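PDB 3WX4: anti-restriction endonuclease, which mimics DNA, inhibits the DNA-binding activity of the bacterial histone-like protein H-NS and strongly inhibits the host McrA endonuclease. Local coordinates for the interface of chains A and B. Numbering follows the deposited sequence. Chains: chain A/B, Anti-restriction endonuclease.

Contact 1: the interface of chains A and B. Residues chain A 8-11, 64; chain B 4-8.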
ATOM      1  N   VAL A   8      -9.611  -8.174  -4.815  1.00 50.94           N
ATOM      2  CA  VAL A   8      -9.821  -7.060  -3.887  1.00 49.84           C
ATOM      3  C   VAL A   8     -10.234  -5.875  -4.792  1.00 48.95           C
ATOM      4  O   VAL A   8     -10.028  -5.910  -5.996  1.00 49.69           O
ATOM      5  CB  VAL A   8      -8.513  -6.791  -3.073  1.00 49.86           C
ATOM      6  CG1 VAL A   8      -7.342  -6.599  -4.004  1.00 49.64           C
ATOM      7  CG2 VAL A   8      -8.682  -5.603  -2.148  1.00 51.31           C
ATOM      8  N   VAL A   9     -10.815  -4.831  -4.236  1.00 47.59           N
ATOM      9  CA  VAL A   9     -11.240  -3.739  -5.086  1.00 44.83           C
ATOM     10  C   VAL A   9     -10.212  -2.633  -5.276  1.00 43.41           C
ATOM     11  O   VAL A   9      -9.563  -2.220  -4.321  1.00 42.08           O
ATOM     12  CB  VAL A   9     -12.538  -3.120  -4.525  1.00 45.91           C
ATOM     13  CG1 VAL A   9     -13.038  -2.012  -5.459  1.00 45.26           C
ATOM     14  CG2 VAL A   9     -13.623  -4.238  -4.396  1.00 44.67           C
ATOM     15  N   GLN A  10     -10.056  -2.163  -6.511  1.00 41.41           N
ATOM     16  CA  GLN A  10      -9.167  -1.021  -6.803  1.00 39.61           C
ATOM     17  C   GLN A  10     -10.137   0.081  -7.268  1.00 38.36           C
ATOM     18  O   GLN A  10     -10.870  -0.130  -8.232  1.00 38.83           O
ATOM     19  CB  GLN A  10      -8.186  -1.347  -7.939  1.00 40.38           C
ATOM     20  CG  GLN A  10      -7.513  -0.089  -8.528  1.00 40.24           C
ATOM     21  CD  GLN A  10      -6.455  -0.400  -9.611  1.00 44.00           C
ATOM     22  OE1 GLN A  10      -6.372   0.295 -10.647  1.00 44.90           O
ATOM     23  NE2 GLN A  10      -5.634  -1.415  -9.364  1.00 41.45           N
ATOM     24  N   TYR A  11     -10.162   1.238  -6.603  1.00 36.05           N
ATOM     25  CA  TYR A  11     -11.095   2.291  -6.971  1.00 36.77           C
ATOM     26  C   TYR A  11     -10.429   3.330  -7.871  1.00 37.52           C
ATOM     27  O   TYR A  11      -9.216   3.498  -7.792  1.00 36.18           O
ATOM     28  CB  TYR A  11     -11.572   3.032  -5.720  1.00 37.78           C
ATOM     29  CG  TYR A  11     -12.341   2.160  -4.774  1.00 41.38           C
ATOM     30  CD1 TYR A  11     -13.703   1.980  -4.942  1.00 42.81           C
ATOM     31  CD2 TYR A  11     -11.695   1.434  -3.771  1.00 42.84           C
ATOM     32  CE1 TYR A  11     -14.422   1.075  -4.135  1.00 43.80           C
ATOM     33  CE2 TYR A  11     -12.411   0.531  -2.962  1.00 43.88           C
ATOM     34  CZ  TYR A  11     -13.777   0.364  -3.170  1.00 45.08           C
ATOM     35  OH  TYR A  11     -14.512  -0.578  -2.459  1.00 46.96           O
ATOM     36  N   ILE A  64      -6.338   1.637  -3.562  1.00 33.63           N
ATOM     37  CA  ILE A  64      -6.511   0.283  -3.061  1.00 34.40           C
ATOM     38  C   ILE A  64      -6.321   0.315  -1.542  1.00 35.93           C
ATOM     39  O   ILE A  64      -5.198   0.468  -1.036  1.00 37.05           O
ATOM     40  CB  ILE A  64      -5.486  -0.697  -3.672  1.00 35.90           C
ATOM     41  CG1 ILE A  64      -5.590  -0.666  -5.197  1.00 35.41           C
ATOM     42  CG2 ILE A  64      -5.811  -2.172  -3.237  1.00 35.57           C
ATOM     43  CD1 ILE A  64      -4.358  -1.251  -5.902  1.00 36.41           C
TER
ATOM     44  N   ASP B   4     -15.271   4.688 -10.673  1.00 48.93           N
ATOM     45  CA  ASP B   4     -15.120   3.353 -11.225  1.00 48.09           C
ATOM     46  C   ASP B   4     -14.410   2.445 -10.226  1.00 47.95           C
ATOM     47  O   ASP B   4     -13.843   2.914  -9.239  1.00 44.22           O
ATOM     48  CB  ASP B   4     -14.318   3.416 -12.511  1.00 50.16           C
ATOM     49  CG  ASP B   4     -14.564   2.220 -13.407  1.00 53.02           C
ATOM     50  OD1 ASP B   4     -15.609   1.539 -13.226  1.00 53.41           O
ATOM     51  OD2 ASP B   4     -13.726   1.968 -14.307  1.00 54.85           O
ATOM     52  N   SER B   5     -14.451   1.144 -10.489  1.00 47.64           N
ATOM     53  CA  SER B   5     -13.795   0.193  -9.610  1.00 51.42           C
ATOM     54  C   SER B   5     -13.536  -1.024 -10.438  1.00 52.39           C
ATOM     55  O   SER B   5     -14.184  -1.237 -11.463  1.00 53.65           O
ATOM     56  CB  SER B   5     -14.679  -0.163  -8.411  1.00 52.46           C
ATOM     57  OG  SER B   5     -15.779  -0.965  -8.809  1.00 54.79           O
ATOM     58  N   GLN B   6     -12.543  -1.799 -10.030  1.00 52.92           N
ATOM     59  CA  GLN B   6     -12.186  -3.014 -10.738  1.00 52.23           C
ATOM     60  C   GLN B   6     -11.524  -3.924  -9.717  1.00 52.06           C
ATOM     61  O   GLN B   6     -11.160  -3.489  -8.626  1.00 50.18           O
ATOM     62  CB  GLN B   6     -11.243  -2.702 -11.889  1.00 53.74           C
ATOM     63  CG  GLN B   6      -9.997  -1.963 -11.476  1.00 55.11           C
ATOM     64  CD  GLN B   6      -9.119  -1.611 -12.658  1.00 57.25           C
ATOM     65  OE1 GLN B   6      -8.552  -2.501 -13.319  1.00 57.65           O
ATOM     66  NE2 GLN B   6      -8.993  -0.301 -12.937  1.00 57.40           N
ATOM     67  N   SER B   7     -11.395  -5.192 -10.069  1.00 52.52           N
ATOM     68  CA  SER B   7     -10.824  -6.190  -9.178  1.00 53.53           C
ATOM     69  C   SER B   7      -9.322  -6.249  -9.313  1.00 52.90           C
ATOM     70  O   SER B   7      -8.793  -6.168 -10.416  1.00 54.10           O
ATOM     71  CB  SER B   7     -11.384  -7.565  -9.522  1.00 54.71           C
ATOM     72  OG  SER B   7     -10.708  -8.031 -10.678  1.00 57.76           O
ATOM     73  N   VAL B   8      -8.626  -6.390  -8.193  1.00 50.94           N
ATOM     74  CA  VAL B   8      -7.167  -6.505  -8.230  1.00 49.84           C
ATOM     75  C   VAL B   8      -6.858  -7.774  -7.399  1.00 48.95           C
ATOM     76  O   VAL B   8      -7.698  -8.246  -6.648  1.00 49.69           O
ATOM     77  CB  VAL B   8      -6.514  -5.209  -7.646  1.00 49.86           C
ATOM     78  CG1 VAL B   8      -7.070  -4.910  -6.276  1.00 49.64           C
ATOM     79  CG2 VAL B   8      -5.005  -5.326  -7.614  1.00 51.31           C
TER
HETATM   80  O   HOH W   1     -10.985   1.090 -11.021  1.00 48.09           O
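A:Val8 and B:Val8 face each other across the two-fold axis, at the centre of an antiparallel beta ladder formed by the N-terminal strands (residues 2-14) of two copies of Arn, a DNA mimic protein. The ladder appears to join the sheets of the two monomers, an arrangement that may support a dimer, although the crystal assembly alone does not prove one.

Backbone hydrogen bonds carry the pairing. A:Val8 and B:Val8 form a reciprocal pair, A:Val8 N giving to B:Val8 O at 2.7 Å and B:Val8 N returning the bond to A:Val8 O. Next along the ladder, A:Gln10 N donates to B:Gln6 O over 2.7 Å in a nearly straight bond (170° at the hydrogen). B:Gln6 N reaches A:Gln10 O at 3.0 Å, a more bent bond.

A:Gln10 O takes a further partner, water 1, which also meets the side-chain amide nitrogen NE2 of B:Gln6 at 3.1 Å. The water thus ties the amide end of the B:Gln6 side chain to the A:Gln10 carbonyl of the opposite strand.

Side-chain contacts divide between the two faces of the ladder. On one, A:Gln10 and B:Gln6 run alongside each other in the same direction. CG of A:Gln10 is anti to its backbone N (chi1 164°), whereas that of B:Gln6 lies between N and the carbonyl carbon; both side chains are extended beyond CG, and these different starts leave them side by side. Their shafts meet at A:Gln10 CB and B:Gln6 CG, 4.0 Å apart. At the tips A:Gln10 OE1 comes within 3.5 Å of B:Gln6 NE2, a proximity rather than a hydrogen bond, with the amide planes turned 35° from parallel. B:Val8 CG1 is modelled too close to A:Val8 CG1, so its placement, and with it its approach to A:Gln10 CB, is doubtful. On the other face, A:Val9 CG1 touches B:Ser5 CB at 3.9 Å while lying over the rim of the A:Tyr11 ring.

Contact 2: the interface of chains A and B. Residues chain A 10-14; chain B 1-4.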
ATOM      1  N   GLN A  10     -10.056  -2.163  -6.511  1.00 41.41           N
ATOM      2  CA  GLN A  10      -9.167  -1.021  -6.803  1.00 39.61           C
ATOM      3  C   GLN A  10     -10.137   0.081  -7.268  1.00 38.36           C
ATOM      4  O   GLN A  10     -10.870  -0.130  -8.232  1.00 38.83           O
ATOM      5  CB  GLN A  10      -8.186  -1.347  -7.939  1.00 40.38           C
ATOM      6  CG  GLN A  10      -7.513  -0.089  -8.528  1.00 40.24           C
ATOM      7  CD  GLN A  10      -6.455  -0.400  -9.611  1.00 44.00           C
ATOM      8  OE1 GLN A  10      -6.372   0.295 -10.647  1.00 44.90           O
ATOM      9  NE2 GLN A  10      -5.634  -1.415  -9.364  1.00 41.45           N
ATOM     10  N   TYR A  11     -10.162   1.238  -6.603  1.00 36.05           N
ATOM     11  CA  TYR A  11     -11.095   2.291  -6.971  1.00 36.77           C
ATOM     12  C   TYR A  11     -10.429   3.330  -7.871  1.00 37.52           C
ATOM     13  O   TYR A  11      -9.216   3.498  -7.792  1.00 36.18           O
ATOM     14  CB  TYR A  11     -11.572   3.032  -5.720  1.00 37.78           C
ATOM     15  CG  TYR A  11     -12.341   2.160  -4.774  1.00 41.38           C
ATOM     16  CD1 TYR A  11     -13.703   1.980  -4.942  1.00 42.81           C
ATOM     17  CD2 TYR A  11     -11.695   1.434  -3.771  1.00 42.84           C
ATOM     18  CE1 TYR A  11     -14.422   1.075  -4.135  1.00 43.80           C
ATOM     19  CE2 TYR A  11     -12.411   0.531  -2.962  1.00 43.88           C
ATOM     20  CZ  TYR A  11     -13.777   0.364  -3.170  1.00 45.08           C
ATOM     21  OH  TYR A  11     -14.512  -0.578  -2.459  1.00 46.96           O
ATOM     22  N   THR A  12     -11.233   4.001  -8.702  1.00 35.44           N
ATOM     23  CA  THR A  12     -10.742   5.104  -9.520  1.00 35.41           C
ATOM     24  C   THR A  12     -11.402   6.306  -8.877  1.00 34.37           C
ATOM     25  O   THR A  12     -12.639   6.437  -8.863  1.00 36.07           O
ATOM     26  CB  THR A  12     -11.176   4.990 -10.967  1.00 35.46           C
ATOM     27  OG1 THR A  12     -10.521   3.879 -11.548  1.00 33.36           O
ATOM     28  CG2 THR A  12     -10.791   6.237 -11.732  1.00 34.22           C
ATOM     29  N   PHE A  13     -10.586   7.155  -8.287  1.00 33.38           N
ATOM     30  CA  PHE A  13     -11.075   8.335  -7.611  1.00 33.61           C
ATOM     31  C   PHE A  13     -10.732   9.540  -8.488  1.00 35.11           C
ATOM     32  O   PHE A  13      -9.561   9.744  -8.796  1.00 34.43           O
ATOM     33  CB  PHE A  13     -10.363   8.451  -6.254  1.00 35.97           C
ATOM     34  CG  PHE A  13     -10.875   9.560  -5.400  1.00 38.80           C
ATOM     35  CD1 PHE A  13      -9.994  10.461  -4.805  1.00 39.66           C
ATOM     36  CD2 PHE A  13     -12.250   9.704  -5.166  1.00 40.41           C
ATOM     37  CE1 PHE A  13     -10.448  11.494  -3.992  1.00 41.57           C
ATOM     38  CE2 PHE A  13     -12.742  10.727  -4.350  1.00 40.64           C
ATOM     39  CZ  PHE A  13     -11.840  11.642  -3.748  1.00 43.07           C
ATOM     40  N   LYS A  14     -11.735  10.313  -8.902  1.00 32.60           N
ATOM     41  CA  LYS A  14     -11.495  11.495  -9.726  1.00 33.89           C
ATOM     42  C   LYS A  14     -11.402  12.687  -8.838  1.00 34.34           C
ATOM     43  O   LYS A  14     -12.277  12.912  -8.001  1.00 35.02           O
ATOM     44  CB  LYS A  14     -12.639  11.700 -10.708  1.00 35.97           C
ATOM     45  CG  LYS A  14     -12.531  12.928 -11.624  1.00 35.54           C
ATOM     46  CD  LYS A  14     -13.629  12.770 -12.722  1.00 38.45           C
ATOM     47  CE  LYS A  14     -13.930  14.061 -13.401  1.00 39.68           C
ATOM     48  NZ  LYS A  14     -15.162  13.927 -14.198  1.00 43.53           N
TER
ATOM     49  N   MET B   1     -14.809  12.400  -6.891  1.00 51.66           N
ATOM     50  CA  MET B   1     -15.493  11.208  -6.348  1.00 53.99           C
ATOM     51  C   MET B   1     -15.013   9.890  -6.960  1.00 53.23           C
ATOM     52  O   MET B   1     -14.159   9.861  -7.847  1.00 50.66           O
ATOM     53  CB  MET B   1     -17.002  11.331  -6.563  1.00 57.73           C
ATOM     54  CG  MET B   1     -17.421  11.437  -8.014  1.00 63.37           C
ATOM     55  SD  MET B   1     -19.250  11.364  -8.309  1.00 72.06           S
ATOM     56  CE  MET B   1     -19.436   9.849  -9.430  1.00 68.69           C
ATOM     57  N   ILE B   2     -15.565   8.790  -6.464  1.00 51.77           N
ATOM     58  CA  ILE B   2     -15.232   7.477  -6.993  1.00 51.42           C
ATOM     59  C   ILE B   2     -16.034   7.378  -8.279  1.00 51.38           C
ATOM     60  O   ILE B   2     -17.244   7.623  -8.269  1.00 52.30           O
ATOM     61  CB  ILE B   2     -15.690   6.376  -6.029  1.00 51.72           C
ATOM     62  CG1 ILE B   2     -15.110   6.636  -4.637  1.00 51.98           C
ATOM     63  CG2 ILE B   2     -15.338   5.029  -6.577  1.00 50.59           C
ATOM     64  CD1 ILE B   2     -13.762   6.034  -4.409  1.00 53.50           C
ATOM     65  N   ILE B   3     -15.387   7.030  -9.387  1.00 49.88           N
ATOM     66  CA  ILE B   3     -16.087   6.951 -10.660  1.00 49.64           C
ATOM     67  C   ILE B   3     -15.975   5.613 -11.321  1.00 48.94           C
ATOM     68  O   ILE B   3     -16.504   5.415 -12.416  1.00 48.13           O
ATOM     69  CB  ILE B   3     -15.571   7.992 -11.684  1.00 49.85           C
ATOM     70  CG1 ILE B   3     -14.101   7.707 -12.021  1.00 49.85           C
ATOM     71  CG2 ILE B   3     -15.762   9.390 -11.141  1.00 49.00           C
ATOM     72  CD1 ILE B   3     -13.505   8.667 -13.032  1.00 48.99           C
ATOM     73  N   ASP B   4     -15.271   4.688 -10.673  1.00 48.93           N
ATOM     74  CA  ASP B   4     -15.120   3.353 -11.225  1.00 48.09           C
ATOM     75  C   ASP B   4     -14.410   2.445 -10.226  1.00 47.95           C
ATOM     76  O   ASP B   4     -13.843   2.914  -9.239  1.00 44.22           O
ATOM     77  CB  ASP B   4     -14.318   3.416 -12.511  1.00 50.16           C
ATOM     78  CG  ASP B   4     -14.564   2.220 -13.407  1.00 53.02           C
ATOM     79  OD1 ASP B   4     -15.609   1.539 -13.226  1.00 53.41           O
ATOM     80  OD2 ASP B   4     -13.726   1.968 -14.307  1.00 54.85           O
TER
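A:Thr12 meets B:Ile3 and B:Asp4 together, at a beta bulge in the antiparallel pairing of the N-terminal strands of the two Arn chains. A:Thr12 N donates to B:Asp4 O at 2.9 Å from above the carbonyl plane, about 45° out of it. A:Thr12 O accepts instead from B:Ile3 N, so a residue of chain A is spanned by two of chain B and the register slips by one. Past the bulge, A:Lys14 N gives to B:Met1 O at 2.7 Å. In return B:Met1 N, the terminal nitrogen, reaches A:Lys14 O at 2.8 Å, holding the very start of chain B.

Around these bonds, the methyl CG2 of A:Thr12 lies against B:Ile3 CG1 at 3.6 Å, the two side chains crossing at a slant, and A:Thr12 CB lies 3.8 Å from B:Asp4 CB. B:Ile3 CG2 meets A:Lys14 CB at 3.9 Å, nearly at right angles, and the rest of the lysine runs extended beyond. On the opposite face, CD1 of B:Ile2 bridges A:Tyr11 CB and A:Phe13 CD2, while B:Ile2 CG2 approaches A:Tyr11 CD1 at 3.8 Å. The A:Phe13 ring, with CG anti to the backbone N (chi1 -174°), brings CE2 to within 3.4 Å of B:Met1 CA.

The B:Ile3 backbone, with psi 0°, departs from regular strand geometry, as expected at a bulge, and the side chains of B:Ile3 and B:Asp4 lie on the same face as A:Thr12.

Contact 1 and contact 2 are consecutive stretches of the same inter-chain ladder, their C-alpha centres about 9 Å apart, and they share A:Gln10, A:Tyr11 and B:Asp4. Both draw on strand 2-14 of each chain. Contact 1 lies at the two-fold axis and contact 2 towards the end where chain B begins; symmetry repeats both with the chains exchanged, so the pairing runs from one N-terminus to the other. Such continuous pairing would join the two monomers, though the structure alone does not show that this is the biological assembly.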